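Local coordinates for subtilisin-like protein (Prochloron didemni, PDB 3ZXY) that probably acts as a serine endopeptidase, this chain being the subtilisin-like protease domain of the longer PatA protein, at residues A[165-170]-A[264-269]; A[188-193]-A[215-220]. The protein carries 1 engineered substitution. All coordinates share one frame; numbering follows the deposited sequence.

Contact 1. Residues A[165-170]-A[264-269]; sequences GAMDDH and AGRLNV
Met167 and Arg266 carry this contact, at the edge of the parallel sheet of the subtilisin-like α/β fold. Met167 ends strand 162-167, while Arg266 sits in the loop leading to helix 269-278. Their CA atoms stand 8.0 Å apart because strand 187-191 runs between them, hydrogen-bonded through its backbone to residues of both segments; no hydrogen bond joins the two segments directly.

The contact itself is apolar. Met167 has its CG lodged between the backbone N and the carbonyl carbon (chi1 58°), and from there the chain runs fully extended, reaching over the intervening strand, where it also touches Leu189 and Pro191. Its sulfur meets the aliphatic part of Arg266 broadside, the two chains crossing at about a right angle: Met167 SD lies 3.7 Å from Arg266 CG and 3.8 Å from Arg266 CD. The methyl goes further, with Met167 CE 4.1 Å from Arg266 CB. Leu267 comes close mainly by its backbone; its side chain packs against Ile188, Ala190, Ile216 and Leu244.

Polar groups are satisfied away from the interface. Arg266 bends at CG-CD (chi3 -77°), and its guanidinium NH2 donates to Pro250 O, while its methylenes CB, CG and CD meet the methionine. Asn268 is the N-cap of helix 269-278: OD1 accepts from Gly271 N and ND2 donates to Ser247 O, tying the start of this helix to the end of helix 237-247. Beyond the strand, Asp168 makes an Asx turn and also accepts from His172 N through the same oxygen. In that turn His170 N reaches Asp168 OD1 at 2.9 Å, from above the carboxylate plane, with an N-H...O angle of 134°.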
loop_
_atom_site.group_PDB
_atom_site.type_symbol
_atom_site.label_atom_id
_atom_site.label_comp_id
_atom_site.label_asym_id
_atom_site.label_seq_id
_atom_site.Cartn_x
_atom_site.Cartn_y
_atom_site.Cartn_z
ATOM N N GLY A 165 -5.551 0.925 8.292
ATOM C CA GLY A 165 -5.621 2.037 9.241
ATOM C C GLY A 165 -4.294 2.262 9.930
ATOM O O GLY A 165 -3.351 1.497 9.738
ATOM N N ALA A 166 -4.239 3.315 10.757
ATOM C CA ALA A 166 -3.009 3.748 11.406
ATOM C C ALA A 166 -3.036 3.550 12.911
ATOM O O ALA A 166 -4.034 3.871 13.576
ATOM C CB ALA A 166 -2.727 5.224 11.082
ATOM N N MET A 167 -1.929 3.032 13.440
ATOM C CA MET A 167 -1.724 2.906 14.867
ATOM C C MET A 167 -0.430 3.624 15.251
ATOM O O MET A 167 0.431 3.910 14.404
ATOM C CB MET A 167 -1.711 1.440 15.315
ATOM C CG MET A 167 -0.673 0.608 14.629
ATOM S SD MET A 167 -0.651 -1.041 15.401
ATOM C CE MET A 167 0.552 -1.869 14.371
ATOM N N ASP A 168 -0.306 3.916 16.532
ATOM C CA ASP A 168 0.923 4.498 17.070
ATOM C C ASP A 168 1.917 3.398 17.423
ATOM O O ASP A 168 1.643 2.216 17.217
ATOM C CB ASP A 168 0.631 5.439 18.249
ATOM C CG ASP A 168 0.078 4.731 19.488
ATOM O OD1 ASP A 168 0.241 3.505 19.665
ATOM O OD2 ASP A 168 -0.516 5.447 20.319
ATOM N N ASP A 169 3.077 3.787 17.943
ATOM C CA ASP A 169 4.143 2.819 18.218
ATOM C C ASP A 169 3.857 1.922 19.427
ATOM O O ASP A 169 4.617 0.983 19.681
ATOM C CB ASP A 169 5.492 3.534 18.374
ATOM C CG ASP A 169 6.045 4.040 17.042
ATOM O OD1 ASP A 169 5.517 3.665 15.963
ATOM O OD2 ASP A 169 7.025 4.818 17.076
ATOM N N HIS A 170 2.789 2.211 20.169
ATOM C CA HIS A 170 2.329 1.341 21.262
ATOM C C HIS A 170 1.225 0.404 20.855
ATOM O O HIS A 170 0.700 -0.330 21.691
ATOM C CB HIS A 170 1.841 2.178 22.444
ATOM C CG HIS A 170 2.848 3.185 22.939
ATOM N ND1 HIS A 170 2.649 4.514 22.845
ATOM C CD2 HIS A 170 4.094 3.013 23.530
ATOM C CE1 HIS A 170 3.709 5.162 23.363
ATOM N NE2 HIS A 170 4.593 4.241 23.783
ATOM N N ALA A 264 -9.654 -5.461 11.998
ATOM C CA ALA A 264 -9.446 -6.891 12.185
ATOM C C ALA A 264 -8.301 -7.177 13.138
ATOM O O ALA A 264 -8.123 -8.330 13.565
ATOM C CB ALA A 264 -9.209 -7.573 10.852
ATOM N N GLY A 265 -7.508 -6.152 13.447
ATOM C CA GLY A 265 -6.373 -6.275 14.330
ATOM C C GLY A 265 -5.151 -5.514 13.879
ATOM O O GLY A 265 -5.141 -4.855 12.836
ATOM N N ARG A 266 -4.095 -5.623 14.673
ATOM C CA ARG A 266 -2.828 -5.000 14.387
ATOM C C ARG A 266 -1.917 -5.881 13.538
ATOM O O ARG A 266 -1.813 -7.095 13.798
ATOM C CB ARG A 266 -2.120 -4.729 15.705
ATOM C CG ARG A 266 -2.874 -3.768 16.598
ATOM C CD ARG A 266 -2.105 -3.594 17.879
ATOM N NE ARG A 266 -2.279 -4.735 18.772
ATOM C CZ ARG A 266 -1.301 -5.403 19.390
ATOM N NH1 ARG A 266 -0.019 -5.091 19.224
ATOM N NH2 ARG A 266 -1.622 -6.403 20.208
ATOM N N LEU A 267 -1.229 -5.273 12.578
ATOM C CA LEU A 267 -0.260 -5.962 11.740
ATOM C C LEU A 267 0.707 -6.765 12.600
ATOM O O LEU A 267 1.293 -6.255 13.549
ATOM C CB LEU A 267 0.527 -4.952 10.916
ATOM C CG LEU A 267 1.653 -5.473 10.037
ATOM C CD1 LEU A 267 1.124 -6.381 8.944
ATOM C CD2 LEU A 267 2.397 -4.246 9.477
ATOM N N ASN A 268 0.861 -8.043 12.235
ATOM C CA ASN A 268 1.674 -8.980 12.997
ATOM C C ASN A 268 2.562 -9.735 12.012
ATOM O O ASN A 268 2.193 -10.813 11.537
ATOM C CB ASN A 268 0.749 -9.932 13.760
ATOM C CG ASN A 268 1.499 -10.996 14.532
ATOM O OD1 ASN A 268 2.725 -10.892 14.716
ATOM N ND2 ASN A 268 0.781 -12.017 14.996
ATOM N N VAL A 269 3.729 -9.176 11.723
ATOM C CA VAL A 269 4.575 -9.682 10.654
ATOM C C VAL A 269 5.125 -11.059 11.019
ATOM O O VAL A 269 5.063 -11.977 10.204
ATOM C CB VAL A 269 5.712 -8.719 10.294
ATOM C CG1 VAL A 269 6.499 -9.277 9.109
ATOM C CG2 VAL A 269 5.142 -7.358 9.905
#

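Contact 2. Residues A[188-193]-A[215-220]; sequences ILAPGE and PIVSGV
Strand 188-191 and helix 215-220 lie nearly perpendicular, their axes 8.4 Å apart at closest and 100° between directions, with Ala190 and Val217 the nearest CA pair at 6.8 Å. This is helix-on-sheet packing of the subtilisin-like fold: the outermost strand of the parallel sheet meets the long helix 210-230.

Val217 is the central side chain. Its CG1 stands opposite the backbone N (chi1 173°), which turns both methyls to the strand: CG2 settles 3.5 Å from Ala190 CB and 4.0 Å from Ile188 CD1, and CG1 also approaches the same Ile188 methyl. The tighter of these contacts thus falls at Ala190, where the backbones are also nearest, while Ile188 reaches the valine with an extended chain that slants across it. Elsewhere Val217 touches Leu162, Val164 and Val141, so it bridges three neighbouring strands.

The preceding residue, Ile216, extends its chain (chi2 175°) to Pro191, its CD1 reaching Pro191 CB at 4.0 Å. Ser218, next along the helix, hydrogen-bonds through OG to Asn110 OD1. The same Ile216 CD1 covers a buried carbonyl oxygen that has no polar partner in the model, Pro191 O, at 3.3 Å.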
loop_
_atom_site.group_PDB
_atom_site.type_symbol
_atom_site.label_atom_id
_atom_site.label_comp_id
_atom_site.label_asym_id
_atom_site.label_seq_id
_atom_site.Cartn_x
_atom_site.Cartn_y
_atom_site.Cartn_z
ATOM N N ILE A 188 -6.653 -3.762 8.579
ATOM C CA ILE A 188 -5.674 -3.974 9.624
ATOM C C ILE A 188 -4.996 -2.655 9.961
ATOM O O ILE A 188 -4.917 -1.767 9.121
ATOM C CB ILE A 188 -4.632 -5.069 9.268
ATOM C CG1 ILE A 188 -3.840 -4.719 8.029
ATOM C CG2 ILE A 188 -5.324 -6.429 9.200
ATOM C CD1 ILE A 188 -2.686 -5.712 7.866
ATOM N N LEU A 189 -4.515 -2.557 11.183
ATOM C CA LEU A 189 -3.759 -1.378 11.613
ATOM C C LEU A 189 -2.277 -1.584 11.372
ATOM O O LEU A 189 -1.710 -2.635 11.713
ATOM C CB LEU A 189 -3.979 -1.088 13.103
ATOM C CG LEU A 189 -5.392 -0.735 13.568
ATOM C CD1 LEU A 189 -5.418 -0.581 15.085
ATOM C CD2 LEU A 189 -5.884 0.550 12.888
ATOM N N ALA A 190 -1.619 -0.561 10.845
ATOM C CA ALA A 190 -0.173 -0.598 10.688
ATOM C C ALA A 190 0.393 0.723 11.196
ATOM O O ALA A 190 -0.343 1.693 11.390
ATOM C CB ALA A 190 0.220 -0.866 9.233
ATOM N N PRO A 191 1.707 0.780 11.450
ATOM C CA PRO A 191 2.267 2.008 11.990
ATOM C C PRO A 191 1.992 3.180 11.067
ATOM O O PRO A 191 2.235 3.078 9.862
ATOM C CB PRO A 191 3.770 1.704 12.061
ATOM C CG PRO A 191 3.824 0.241 12.215
ATOM C CD PRO A 191 2.704 -0.301 11.378
ATOM N N GLY A 192 1.456 4.257 11.620
ATOM C CA GLY A 192 1.091 5.422 10.812
ATOM C C GLY A 192 1.477 6.764 11.398
ATOM O O GLY A 192 0.994 7.784 10.930
ATOM N N GLU A 193 2.337 6.777 12.416
ATOM C CA GLU A 193 2.770 8.000 13.051
ATOM C C GLU A 193 4.259 8.237 12.791
ATOM O O GLU A 193 5.081 7.379 13.092
ATOM C CB GLU A 193 2.508 7.910 14.558
ATOM C CG GLU A 193 2.496 9.230 15.283
ATOM C CD GLU A 193 1.579 9.179 16.495
ATOM O OE1 GLU A 193 1.947 8.498 17.464
ATOM O OE2 GLU A 193 0.496 9.821 16.468
ATOM N N PRO A 215 1.690 1.639 2.698
ATOM C CA PRO A 215 2.873 1.023 2.081
ATOM C C PRO A 215 3.650 0.094 2.988
ATOM O O PRO A 215 4.376 -0.778 2.487
ATOM C CB PRO A 215 3.709 2.221 1.615
ATOM C CG PRO A 215 3.220 3.356 2.436
ATOM C CD PRO A 215 1.765 3.110 2.640
ATOM N N ILE A 216 3.524 0.252 4.301
ATOM C CA ILE A 216 4.145 -0.698 5.213
ATOM C C ILE A 216 3.502 -2.058 4.994
ATOM O O ILE A 216 4.183 -3.088 4.878
ATOM C CB ILE A 216 4.044 -0.249 6.675
ATOM C CG1 ILE A 216 4.882 1.027 6.877
ATOM C CG2 ILE A 216 4.558 -1.363 7.598
ATOM C CD1 ILE A 216 4.785 1.638 8.239
ATOM N N VAL A 217 2.178 -2.090 4.939
ATOM C CA VAL A 217 1.465 -3.343 4.660
ATOM C C VAL A 217 1.772 -3.873 3.257
ATOM O O VAL A 217 1.999 -5.071 3.085
ATOM C CB VAL A 217 -0.060 -3.181 4.891
ATOM C CG1 VAL A 217 -0.825 -4.422 4.441
ATOM C CG2 VAL A 217 -0.341 -2.832 6.354
ATOM N N SER A 218 1.814 -3.008 2.242
ATOM C CA SER A 218 2.162 -3.457 0.892
ATOM C C SER A 218 3.554 -4.085 0.870
ATOM O O SER A 218 3.766 -5.124 0.236
ATOM C CB SER A 218 2.119 -2.296 -0.070
ATOM O OG SER A 218 0.772 -1.870 -0.219
ATOM N N GLY A 219 4.491 -3.457 1.570
ATOM C CA GLY A 219 5.851 -3.997 1.672
ATOM C C GLY A 219 5.906 -5.359 2.331
ATOM O O GLY A 219 6.566 -6.292 1.817
ATOM N N VAL A 220 5.208 -5.493 3.461
ATOM C CA VAL A 220 5.154 -6.784 4.150
ATOM C C VAL A 220 4.495 -7.843 3.257
ATOM O O VAL A 220 4.975 -8.994 3.179
ATOM C CB VAL A 220 4.457 -6.665 5.513
ATOM C CG1 VAL A 220 4.208 -8.057 6.102
ATOM C CG2 VAL A 220 5.294 -5.799 6.450
#

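In the fold
Strand 187-191 joins the two contacts, whose centres are 8 Å apart. Helix 210-230 covers one of its faces in contact 2, while Met167 of contact 1 passes over the other, with Met167 CE 3.6 Å from Leu189 O. That same oxygen probably accepts a hydrogen bond from Leu267 N at 2.8 Å, and on the strand's inner side Gly165 N probably donates to Ile188 O at 2.9 Å. Contact 1 is remote from the predicted catalytic residues; in contact 2 the Ile216 side chain is about 10 Å from that of Ala211, the engineered alanine at the predicted charge-relay serine position, near the start of the same helix.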